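Local coordinates for zona pellucida sperm-binding protein 1,Zona pellucida sperm-binding protein 1 (Gallus gallus, PDB 6GF6) that cross-links egg coat filaments as a homodimer held together through its first ZP-N domain, the part of the protein present here, at the interface of chains A and B. Numbering follows the deposited sequence. Chains: chain A/B, Zona pellucida sperm-binding protein 1,Zona pellucida sperm-binding protein 1.

The interface of chains A and B. Residues chain A 43, 51, 72-73; chain B 47, 52, 54, 56, 66.
A:His73 lies flat on the indole of B:Trp54, and this ring stack is the core of a largely non-polar patch between the two ZP-N1 domains of the ZP1 homodimer. The two side chains reach toward each other tip to tip, the imidazole resting on the six-membered ring with centroids 3.7 Å apart and planes inclined by 21°. CE1 of the imidazole sits over the centre of the indole, while NE2 spreads across the outer carbons, 3.4 Å from CH2 of B:Trp54. On the opposite face of the indole runs the backbone of B:Met52, whose carbonyl carbon lies above the rim, so the tryptophan is sandwiched between its own chain and the partner.

A:Phe43 meets the same indole in another way. Its ring is turned 62° from the indole plane in an edge-to-face contact, and the CE2 edge comes to 3.7 Å from CG of the indole, with CB of B:Trp54 alongside. CE1 of A:His73 also lies over the centre of one face of the A:Phe43 ring, 3.4 Å above its plane, so within chain A the imidazole packs against the phenyl ring while its own face lies on the indole. B:Trp54 holds CG beside its backbone N, anti to the carbonyl carbon (chi1 -54°), and this carries the indole from strand 53-57 out to lie against the imidazole face. An alanine here would probably leave the imidazole of A:His73 without its stacking surface and the A:Phe43 edge without the indole face it is set against, with CB alone of this residue still touching the phenyl.

Around the rings, the amide of B:Asn56 crosses A:Phe43 at about a right angle, its ND2 set off the CD2-CE2 rim on the side of the phenyl opposite the imidazole. OG of B:Ser66 approaches the phenyl edge in plane, 3.8 Å from CZ. Beyond the far end of the indole, the disulfide of A:Cys51 and A:Cys72 borders the patch: CB of A:Cys72 packs 4.0 Å from CZ2 of B:Trp54, and its SG faces the thioether SD of B:Met52 at 3.8 Å.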
ATOM      1  N   PHE A  43      -4.404   1.527  -2.636  1.00 26.28           N
ATOM      2  CA  PHE A  43      -3.844   2.662  -1.917  1.00 27.34           C
ATOM      3  C   PHE A  43      -4.016   3.922  -2.755  1.00 30.42           C
ATOM      4  O   PHE A  43      -3.358   4.069  -3.792  1.00 30.63           O
ATOM      5  CB  PHE A  43      -2.367   2.414  -1.608  1.00 27.92           C
ATOM      6  CG  PHE A  43      -2.138   1.177  -0.807  1.00 29.43           C
ATOM      7  CD1 PHE A  43      -2.042  -0.049  -1.435  1.00 31.68           C
ATOM      8  CD2 PHE A  43      -2.059   1.224   0.570  1.00 30.89           C
ATOM      9  CE1 PHE A  43      -1.854  -1.210  -0.699  1.00 33.11           C
ATOM     10  CE2 PHE A  43      -1.865   0.066   1.309  1.00 30.67           C
ATOM     11  CZ  PHE A  43      -1.763  -1.147   0.674  1.00 30.88           C
ATOM     12  N   CYS A  51       7.613   9.055   0.179  1.00 30.81           N
ATOM     13  CA  CYS A  51       7.257   7.881  -0.613  1.00 31.26           C
ATOM     14  C   CYS A  51       7.685   8.007  -2.068  1.00 27.49           C
ATOM     15  O   CYS A  51       7.592   7.025  -2.809  1.00 29.61           O
ATOM     16  CB  CYS A  51       5.744   7.619  -0.583  1.00 33.68           C
ATOM     17  SG  CYS A  51       5.131   6.665   0.815  1.00 38.48           S
ATOM     18  N   CYS A  72       7.355   4.151  -2.344  1.00 28.91           N
ATOM     19  CA  CYS A  72       6.465   3.216  -1.662  1.00 29.12           C
ATOM     20  C   CYS A  72       5.798   2.273  -2.666  1.00 31.01           C
ATOM     21  O   CYS A  72       5.300   2.699  -3.714  1.00 27.54           O
ATOM     22  CB  CYS A  72       5.422   3.997  -0.842  1.00 29.19           C
ATOM     23  SG  CYS A  72       6.155   4.908   0.603  1.00 38.95           S
ATOM     24  N   HIS A  73       5.824   0.978  -2.338  1.00 30.47           N
ATOM     25  CA  HIS A  73       5.194  -0.125  -3.058  1.00 32.27           C
ATOM     26  C   HIS A  73       5.865  -0.467  -4.384  1.00 28.83           C
ATOM     27  O   HIS A  73       5.405  -1.387  -5.060  1.00 31.58           O
ATOM     28  CB  HIS A  73       3.694   0.103  -3.324  1.00 31.31           C
ATOM     29  CG  HIS A  73       2.827  -0.057  -2.113  1.00 34.95           C
ATOM     30  ND1 HIS A  73       2.074   0.973  -1.586  1.00 34.60           N
ATOM     31  CD2 HIS A  73       2.570  -1.141  -1.343  1.00 32.98           C
ATOM     32  CE1 HIS A  73       1.404   0.534  -0.535  1.00 34.53           C
ATOM     33  NE2 HIS A  73       1.689  -0.746  -0.364  1.00 35.18           N
TER
ATOM     34  N   ASN B  47       0.306   6.606   6.482  1.00 44.09           N
ATOM     35  CA  ASN B  47       0.509   6.191   5.095  1.00 43.41           C
ATOM     36  C   ASN B  47       1.779   6.793   4.509  1.00 43.01           C
ATOM     37  O   ASN B  47       2.617   6.083   3.934  1.00 41.36           O
ATOM     38  CB  ASN B  47      -0.697   6.625   4.268  1.00 48.85           C
ATOM     39  CG  ASN B  47      -1.898   5.729   4.452  1.00 52.42           C
ATOM     40  OD1 ASN B  47      -1.813   4.610   4.979  1.00 44.94           O
ATOM     41  ND2 ASN B  47      -3.053   6.265   4.063  1.00 61.90           N
ATOM     42  N   MET B  52       7.222   1.946   5.184  0.54 44.01           N
ATOM     43  CA  MET B  52       6.547   0.959   4.341  0.54 42.81           C
ATOM     44  C   MET B  52       5.456   0.216   5.113  0.54 45.54           C
ATOM     45  O   MET B  52       5.410  -1.015   5.145  0.54 43.15           O
ATOM     46  CB  MET B  52       7.556  -0.016   3.728  0.54 43.07           C
ATOM     47  CG  MET B  52       8.674   0.668   2.956  0.54 42.31           C
ATOM     48  SD  MET B  52       8.067   1.763   1.657  0.54 38.55           S
ATOM     49  CE  MET B  52       9.587   2.556   1.134  0.54 31.52           C
ATOM     50  N   TRP B  54       1.016   0.741   6.107  1.00 33.29           N
ATOM     51  CA  TRP B  54      -0.169   1.466   5.676  1.00 34.19           C
ATOM     52  C   TRP B  54      -1.397   0.965   6.423  1.00 34.35           C
ATOM     53  O   TRP B  54      -1.403  -0.123   7.004  1.00 35.81           O
ATOM     54  CB  TRP B  54      -0.388   1.331   4.162  1.00 30.87           C
ATOM     55  CG  TRP B  54       0.797   1.725   3.333  1.00 31.15           C
ATOM     56  CD1 TRP B  54       1.059   2.959   2.810  1.00 30.70           C
ATOM     57  CD2 TRP B  54       1.883   0.881   2.932  1.00 31.21           C
ATOM     58  NE1 TRP B  54       2.241   2.934   2.109  1.00 32.42           N
ATOM     59  CE2 TRP B  54       2.768   1.670   2.170  1.00 32.38           C
ATOM     60  CE3 TRP B  54       2.195  -0.466   3.144  1.00 31.75           C
ATOM     61  CZ2 TRP B  54       3.940   1.157   1.617  1.00 38.48           C
ATOM     62  CZ3 TRP B  54       3.360  -0.974   2.596  1.00 29.89           C
ATOM     63  CH2 TRP B  54       4.218  -0.164   1.841  1.00 31.17           C
ATOM     64  N   ASN B  56      -5.774   0.817   5.745  1.00 40.68           N
ATOM     65  CA  ASN B  56      -6.899   0.972   4.833  1.00 47.25           C
ATOM     66  C   ASN B  56      -8.147   0.364   5.450  1.00 51.64           C
ATOM     67  O   ASN B  56      -8.080  -0.449   6.374  1.00 51.19           O
ATOM     68  CB  ASN B  56      -6.640   0.321   3.468  1.00 53.45           C
ATOM     69  CG  ASN B  56      -5.841   1.210   2.547  1.00 58.46           C
ATOM     70  OD1 ASN B  56      -6.366   2.162   1.973  1.00 60.57           O
ATOM     71  ND2 ASN B  56      -4.561   0.911   2.404  1.00 62.49           N
ATOM     72  N   SER B  66      -1.063  -3.026   6.514  1.00 36.35           N
ATOM     73  CA  SER B  66      -0.117  -3.581   5.550  1.00 36.15           C
ATOM     74  C   SER B  66       1.311  -3.194   5.925  1.00 37.10           C
ATOM     75  O   SER B  66       1.560  -2.051   6.325  1.00 32.51           O
ATOM     76  CB  SER B  66      -0.426  -3.073   4.142  1.00 38.73           C
ATOM     77  OG  SER B  66      -1.779  -3.332   3.798  1.00 42.52           O
TER